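Long-range contact in uncharacterized conserved (Bdellovibrio bacteriovorus, PDB 7O21), which is probably a peptidoglycan LD-carboxypeptidase of the YkuD family that edits the cell wall and so generates the curvature of this predatory bacterium: residues L135-D140 with D157-L162. Sequence-based numbering, arbitrary orientation.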
ATOM      1  N   LEU A 135     -11.420  -7.666   9.142  1.00 16.26           N
ATOM      2  CA  LEU A 135     -12.704  -7.740   9.833  1.00 13.71           C
ATOM      3  C   LEU A 135     -13.613  -8.612   8.972  1.00 15.59           C
ATOM      4  O   LEU A 135     -13.818  -8.310   7.793  1.00 15.95           O
ATOM      5  CB  LEU A 135     -13.298  -6.337   9.966  1.00 15.06           C
ATOM      6  CG  LEU A 135     -14.791  -6.261  10.305  1.00 14.06           C
ATOM      7  CD1 LEU A 135     -15.125  -6.722  11.741  1.00 16.92           C
ATOM      8  CD2 LEU A 135     -15.262  -4.834  10.083  1.00 16.56           C
ATOM      9  N   HIS A 136     -14.094  -9.727   9.517  1.00 14.81           N
ATOM     10  CA  HIS A 136     -14.870 -10.631   8.674  1.00 16.56           C
ATOM     11  C   HIS A 136     -15.895 -11.384   9.504  1.00 14.03           C
ATOM     12  O   HIS A 136     -16.027 -11.170  10.706  1.00 14.21           O
ATOM     13  CB  HIS A 136     -13.969 -11.577   7.862  1.00 17.15           C
ATOM     14  CG  HIS A 136     -13.182 -12.548   8.685  1.00 15.40           C
ATOM     15  ND1 HIS A 136     -13.743 -13.680   9.247  1.00 16.70           N
ATOM     16  CD2 HIS A 136     -11.864 -12.585   9.002  1.00 17.51           C
ATOM     17  CE1 HIS A 136     -12.805 -14.360   9.885  1.00 16.61           C
ATOM     18  NE2 HIS A 136     -11.656 -13.715   9.752  1.00 17.57           N
ATOM     19  N   ALA A 137     -16.655 -12.248   8.837  1.00 15.05           N
ATOM     20  CA  ALA A 137     -17.666 -13.045   9.507  1.00 16.88           C
ATOM     21  C   ALA A 137     -17.260 -14.519   9.473  1.00 15.39           C
ATOM     22  O   ALA A 137     -16.080 -14.849   9.262  1.00 16.57           O
ATOM     23  CB  ALA A 137     -19.035 -12.759   8.891  1.00 16.10           C
ATOM     24  N   ILE A 138     -18.206 -15.377   9.727  1.00 16.30           N
ATOM     25  CA  ILE A 138     -17.918 -16.822   9.848  1.00 17.21           C
ATOM     26  C   ILE A 138     -19.259 -17.544   9.825  1.00 16.49           C
ATOM     27  O   ILE A 138     -20.234 -16.937  10.044  1.00 18.45           O
ATOM     28  CB  ILE A 138     -17.096 -17.061  11.131  1.00 19.66           C
ATOM     29  CG1 ILE A 138     -16.111 -18.224  10.972  1.00 20.51           C
ATOM     30  CG2 ILE A 138     -17.984 -17.142  12.368  1.00 22.82           C
ATOM     31  CD1 ILE A 138     -14.856 -18.101  11.743  1.00 25.96           C
ATOM     32  N   PRO A 139     -19.319 -18.854   9.570  1.00 18.12           N
ATOM     33  CA  PRO A 139     -20.601 -19.518   9.601  1.00 16.17           C
ATOM     34  C   PRO A 139     -21.255 -19.397  10.984  1.00 16.54           C
ATOM     35  O   PRO A 139     -20.658 -19.444  11.976  1.00 18.59           O
ATOM     36  CB  PRO A 139     -20.207 -20.962   9.311  1.00 17.81           C
ATOM     37  CG  PRO A 139     -19.047 -20.781   8.377  1.00 21.98           C
ATOM     38  CD  PRO A 139     -18.266 -19.679   9.050  1.00 19.50           C
ATOM     39  N   ASP A 140     -22.573 -19.394  10.941  1.00 19.39           N
ATOM     40  CA  ASP A 140     -23.391 -19.287  12.166  1.00 19.06           C
ATOM     41  C   ASP A 140     -23.108 -20.435  13.148  1.00 42.00           C
ATOM     42  O   ASP A 140     -23.226 -20.203  14.323  1.00 61.54           O
ATOM     43  CB  ASP A 140     -24.861 -19.283  11.793  1.00 27.95           C
ATOM     44  CG  ASP A 140     -25.334 -18.085  10.994  1.00 21.51           C
ATOM     45  OD1 ASP A 140     -24.735 -17.067  11.062  1.00 22.58           O
ATOM     46  OD2 ASP A 140     -26.310 -18.208  10.368  1.00 24.97           O
ATOM     47  N   ASP A 157     -24.969 -11.511  10.164  1.00 18.44           N
ATOM     48  CA  ASP A 157     -25.956 -10.410  10.212  1.00 21.14           C
ATOM     49  C   ASP A 157     -25.232  -9.109  10.565  1.00 17.04           C
ATOM     50  O   ASP A 157     -25.553  -8.116  10.011  1.00 19.43           O
ATOM     51  CB  ASP A 157     -27.139 -10.750  11.125  1.00 18.74           C
ATOM     52  CG  ASP A 157     -26.837 -10.851  12.612  1.00 20.25           C
ATOM     53  OD1 ASP A 157     -25.778 -11.262  12.951  1.00 19.12           O
ATOM     54  OD2 ASP A 157     -27.717 -10.550  13.385  1.00 23.76           O
ATOM     55  N   VAL A 158     -24.255  -9.207  11.445  1.00 16.56           N
ATOM     56  CA  VAL A 158     -23.536  -8.017  11.878  1.00 18.50           C
ATOM     57  C   VAL A 158     -22.671  -7.464  10.757  1.00 17.95           C
ATOM     58  O   VAL A 158     -22.648  -6.249  10.532  1.00 17.77           O
ATOM     59  CB  VAL A 158     -22.712  -8.346  13.127  1.00 16.90           C
ATOM     60  CG1 VAL A 158     -21.784  -7.184  13.470  1.00 18.27           C
ATOM     61  CG2 VAL A 158     -23.634  -8.650  14.302  1.00 18.83           C
ATOM     62  N   ILE A 159     -21.951  -8.329  10.033  1.00 16.81           N
ATOM     63  CA  ILE A 159     -21.034  -7.793   9.026  1.00 17.60           C
ATOM     64  C   ILE A 159     -21.811  -7.079   7.931  1.00 18.96           C
ATOM     65  O   ILE A 159     -21.336  -6.082   7.366  1.00 17.98           O
ATOM     66  CB  ILE A 159     -20.056  -8.859   8.474  1.00 15.49           C
ATOM     67  CG1 ILE A 159     -18.856  -8.188   7.791  1.00 18.42           C
ATOM     68  CG2 ILE A 159     -20.761  -9.784   7.476  1.00 16.77           C
ATOM     69  CD1 ILE A 159     -17.836  -7.589   8.747  1.00 20.49           C
ATOM     70  N   LYS A 160     -23.028  -7.558   7.638  1.00 18.09           N
ATOM     71  CA  LYS A 160     -23.862  -6.895   6.641  1.00 20.35           C
ATOM     72  C   LYS A 160     -24.345  -5.530   7.126  1.00 18.59           C
ATOM     73  O   LYS A 160     -24.453  -4.591   6.331  1.00 22.78           O
ATOM     74  CB  LYS A 160     -25.032  -7.796   6.251  1.00 20.61           C
ATOM     75  CG  LYS A 160     -24.596  -9.079   5.576  1.00 21.22           C
ATOM     76  CD  LYS A 160     -25.753 -10.047   5.357  1.00 24.50           C
ATOM     77  CE  LYS A 160     -25.229 -11.366   4.816  1.00 26.08           C
ATOM     78  NZ  LYS A 160     -26.273 -12.437   4.789  1.00 27.70           N
ATOM     79  N   LYS A 161     -24.656  -5.397   8.418  1.00 19.26           N
ATOM     80  CA  LYS A 161     -24.988  -4.081   8.955  1.00 22.28           C
ATOM     81  C   LYS A 161     -23.783  -3.148   8.907  1.00 19.20           C
ATOM     82  O   LYS A 161     -23.912  -1.969   8.549  1.00 21.95           O
ATOM     83  CB  LYS A 161     -25.482  -4.212  10.393  1.00 21.34           C
ATOM     84  CG  LYS A 161     -26.790  -4.982  10.570  1.00 28.50           C
ATOM     85  CD  LYS A 161     -27.104  -5.188  12.053  1.00 31.25           C
ATOM     86  CE  LYS A 161     -28.400  -5.956  12.256  1.00 41.45           C
ATOM     87  NZ  LYS A 161     -28.595  -6.334  13.690  1.00 45.51           N
ATOM     88  N   LEU A 162     -22.602  -3.648   9.273  1.00 18.12           N
ATOM     89  CA  LEU A 162     -21.429  -2.779   9.322  1.00 15.78           C
ATOM     90  C   LEU A 162     -21.052  -2.266   7.941  1.00 17.85           C
ATOM     91  O   LEU A 162     -20.486  -1.173   7.816  1.00 18.00           O
ATOM     92  CB  LEU A 162     -20.252  -3.519   9.942  1.00 15.81           C
ATOM     93  CG  LEU A 162     -20.413  -3.886  11.417  1.00 17.23           C
ATOM     94  CD1 LEU A 162     -19.215  -4.706  11.883  1.00 17.72           C
ATOM     95  CD2 LEU A 162     -20.559  -2.624  12.262  1.00 19.50           C
TER
HETATM   96  O   HOH W   1     -25.687 -14.364  11.403  1.00 19.27           O
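D140 OD1 is gripped twice, by N156 ND2 and by a water that donates to it at 2.9 Å and accepts a hydrogen bond from the backbone N of D157 (3.2 Å). This polar bridge joins the loop after strand 134-136 to the first turn of helix 156-163, within the L,D-transpeptidase (YkuD) catalytic domain. The rest of the contact is buried and apolar, and I159 carries most of it. Its CG1 is anti to the backbone N (chi1 -162°), leaving CG2 between N and the carbonyl carbon; the two branches meet different residues of 135-140. CD1 lies against L135 CG at 3.7 Å, the two side chains running past each other in opposite directions, while CG2 meets A137 CB at 3.7 Å. One turn on, L162 CD1 approaches L135 CD2 more loosely (4.3 Å), and L53 touches both leucines. H136, the predicted proton donor/acceptor, has its CB directed away from the helix, and its side chain packs beside C151, the predicted nucleophile. The imidazole is held through ND1, which donates to A137 O at 2.6 Å, with an N-H...O angle of 161°; this carbonyl oxygen accepts through an in-plane lone pair and lies only 3° out of the ring plane.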